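Local coordinates for protein putative sarcosine dimethylglycine methyltransferase (Galdieria sulphuraria, PDB 2O57) that probably transfers methyl groups from S-adenosylmethionine to sarcosine and dimethylglycine, although its function has not been established, at residues A96-V101 against D132-K137. Residues are numbered along the deposited sequence; the frame is centred on the assembly and turned at random.
Sequences AARFLV and DNITVK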
loop_
_atom_site.group_PDB
_atom_site.type_symbol
_atom_site.label_atom_id
_atom_site.label_comp_id
_atom_site.label_asym_id
_atom_site.label_seq_id
_atom_site.Cartn_x
_atom_site.Cartn_y
_atom_site.Cartn_z
ATOM N N ALA A 96 -15.683 11.405 -5.906
ATOM C CA ALA A 96 -14.944 11.232 -4.646
ATOM C C ALA A 96 -15.416 12.230 -3.628
ATOM O O ALA A 96 -15.496 11.897 -2.460
ATOM C CB ALA A 96 -13.470 11.423 -4.858
ATOM N N ALA A 97 -15.656 13.476 -4.056
ATOM C CA ALA A 97 -16.065 14.520 -3.136
ATOM C C ALA A 97 -17.411 14.149 -2.504
ATOM O O ALA A 97 -17.567 14.238 -1.284
ATOM C CB ALA A 97 -16.155 15.872 -3.826
ATOM N N ARG A 98 -18.363 13.718 -3.332
ATOM C CA ARG A 98 -19.642 13.257 -2.809
ATOM C C ARG A 98 -19.493 12.043 -1.891
ATOM O O ARG A 98 -20.112 12.016 -0.827
ATOM C CB ARG A 98 -20.670 12.984 -3.920
ATOM C CG ARG A 98 -21.198 14.333 -4.515
ATOM C CD ARG A 98 -22.202 14.119 -5.647
ATOM N NE ARG A 98 -21.610 13.430 -6.812
ATOM C CZ ARG A 98 -20.941 14.015 -7.809
ATOM N NH1 ARG A 98 -20.735 15.335 -7.791
ATOM N NH2 ARG A 98 -20.483 13.256 -8.836
ATOM N N PHE A 99 -18.673 11.064 -2.298
ATOM C CA PHE A 99 -18.343 9.889 -1.442
ATOM C C PHE A 99 -17.805 10.314 -0.047
ATOM O O PHE A 99 -18.293 9.854 0.997
ATOM C CB PHE A 99 -17.325 9.009 -2.168
ATOM C CG PHE A 99 -16.715 7.918 -1.320
ATOM C CD1 PHE A 99 -17.388 6.714 -1.140
ATOM C CD2 PHE A 99 -15.461 8.085 -0.734
ATOM C CE1 PHE A 99 -16.826 5.696 -0.366
ATOM C CE2 PHE A 99 -14.872 7.067 0.035
ATOM C CZ PHE A 99 -15.546 5.876 0.210
ATOM N N LEU A 100 -16.816 11.201 -0.030
ATOM C CA LEU A 100 -16.236 11.637 1.248
ATOM C C LEU A 100 -17.210 12.449 2.137
ATOM O O LEU A 100 -17.235 12.307 3.379
ATOM C CB LEU A 100 -14.948 12.419 0.980
ATOM C CG LEU A 100 -13.771 11.647 0.360
ATOM C CD1 LEU A 100 -12.657 12.661 0.126
ATOM C CD2 LEU A 100 -13.295 10.545 1.305
ATOM N N VAL A 101 -17.986 13.324 1.499
ATOM C CA VAL A 101 -18.957 14.147 2.215
ATOM C C VAL A 101 -20.028 13.229 2.865
ATOM O O VAL A 101 -20.277 13.342 4.073
ATOM C CB VAL A 101 -19.593 15.243 1.302
ATOM C CG1 VAL A 101 -20.808 15.931 2.007
ATOM C CG2 VAL A 101 -18.525 16.269 0.866
ATOM N N ASP A 132 -24.031 22.761 -0.068
ATOM C CA ASP A 132 -23.433 23.477 1.065
ATOM C C ASP A 132 -22.104 22.862 1.507
ATOM O O ASP A 132 -21.364 23.502 2.230
ATOM C CB ASP A 132 -24.375 23.507 2.256
ATOM C CG ASP A 132 -25.668 24.258 1.962
ATOM O OD1 ASP A 132 -25.657 25.193 1.122
ATOM O OD2 ASP A 132 -26.687 23.894 2.582
ATOM N N ASN A 133 -21.819 21.621 1.098
ATOM C CA ASN A 133 -20.577 20.963 1.504
ATOM C C ASN A 133 -19.536 20.873 0.416
ATOM O O ASN A 133 -18.356 20.670 0.710
ATOM C CB ASN A 133 -20.826 19.551 2.081
ATOM C CG ASN A 133 -21.301 19.576 3.552
ATOM O OD1 ASN A 133 -20.597 19.088 4.471
ATOM N ND2 ASN A 133 -22.493 20.133 3.777
ATOM N N ILE A 134 -19.958 21.018 -0.839
ATOM C CA ILE A 134 -19.021 20.867 -1.965
ATOM C C ILE A 134 -19.019 22.120 -2.848
ATOM O O ILE A 134 -20.073 22.556 -3.337
ATOM C CB ILE A 134 -19.317 19.597 -2.829
ATOM C CG1 ILE A 134 -19.434 18.335 -1.951
ATOM C CG2 ILE A 134 -18.209 19.407 -3.926
ATOM C CD1 ILE A 134 -20.053 17.119 -2.707
ATOM N N THR A 135 -17.836 22.700 -3.036
ATOM C CA THR A 135 -17.704 23.800 -3.971
ATOM C C THR A 135 -16.873 23.353 -5.146
ATOM O O THR A 135 -16.004 22.504 -5.010
ATOM C CB THR A 135 -17.088 25.063 -3.341
ATOM O OG1 THR A 135 -15.705 24.811 -3.084
ATOM C CG2 THR A 135 -17.763 25.405 -2.061
ATOM N N VAL A 136 -17.128 23.910 -6.314
ATOM C CA VAL A 136 -16.393 23.481 -7.478
ATOM C C VAL A 136 -15.724 24.727 -8.042
ATOM O O VAL A 136 -16.407 25.708 -8.377
ATOM C CB VAL A 136 -17.333 22.853 -8.580
ATOM C CG1 VAL A 136 -16.510 22.368 -9.766
ATOM C CG2 VAL A 136 -18.162 21.686 -8.028
ATOM N N LYS A 137 -14.396 24.670 -8.170
ATOM C CA LYS A 137 -13.600 25.797 -8.684
ATOM C C LYS A 137 -12.820 25.342 -9.915
ATOM O O LYS A 137 -12.389 24.200 -9.988
ATOM C CB LYS A 137 -12.616 26.277 -7.604
ATOM C CG LYS A 137 -13.204 26.441 -6.161
ATOM C CD LYS A 137 -12.051 26.446 -5.115
ATOM C CE LYS A 137 -12.559 26.671 -3.662
ATOM N NZ LYS A 137 -12.997 28.082 -3.353
#
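V101 CG1 lies over a face of the N133 carboxamide, offset toward its CB end, 4.0 Å from N133 CG and 3.6 Å from N133 CB. The guanidinium of R98 is the other flat group; it is hydrogen-bonded to N125 and the carbonyl of Y93, and the strand meets the arm at its aliphatic CG. Between these two sits I134, which points from the strand into the helix. Its CD1 comes within 3.5 Å of R98 CG, the two side chains crossing at about a right angle. CG1 of I134, anti to its own carbonyl carbon (chi1 -51°), packs 3.6 Å from V101 CG2, while its CG2 branch meets A97 CB, at 4.1 Å. One isoleucine thus spans A97, R98 and V101, about a turn of helix. An alanine in place of V101 removes CG1 and CG2 and would probably open a gap beside N133 CB and I134 CG1.

Helix 95-104 follows the first strand of a methyltransferase-type Rossmann fold, with a glycine-rich turn before it, and its segment 96-101 runs nearly antiparallel to 134-137 of the edge strand (160°, axes 9.9 Å apart at their closest). A97 also rests on I108 and C110 of the intervening strand, and N125 of helix 115-128 touches I134 as well. With no hydrogen bond across it, the contact rests on the apolar fit of mostly buried groups, with N133 at the more open border, and the polar end of R98 finds its hydrogen bonds outside the contact.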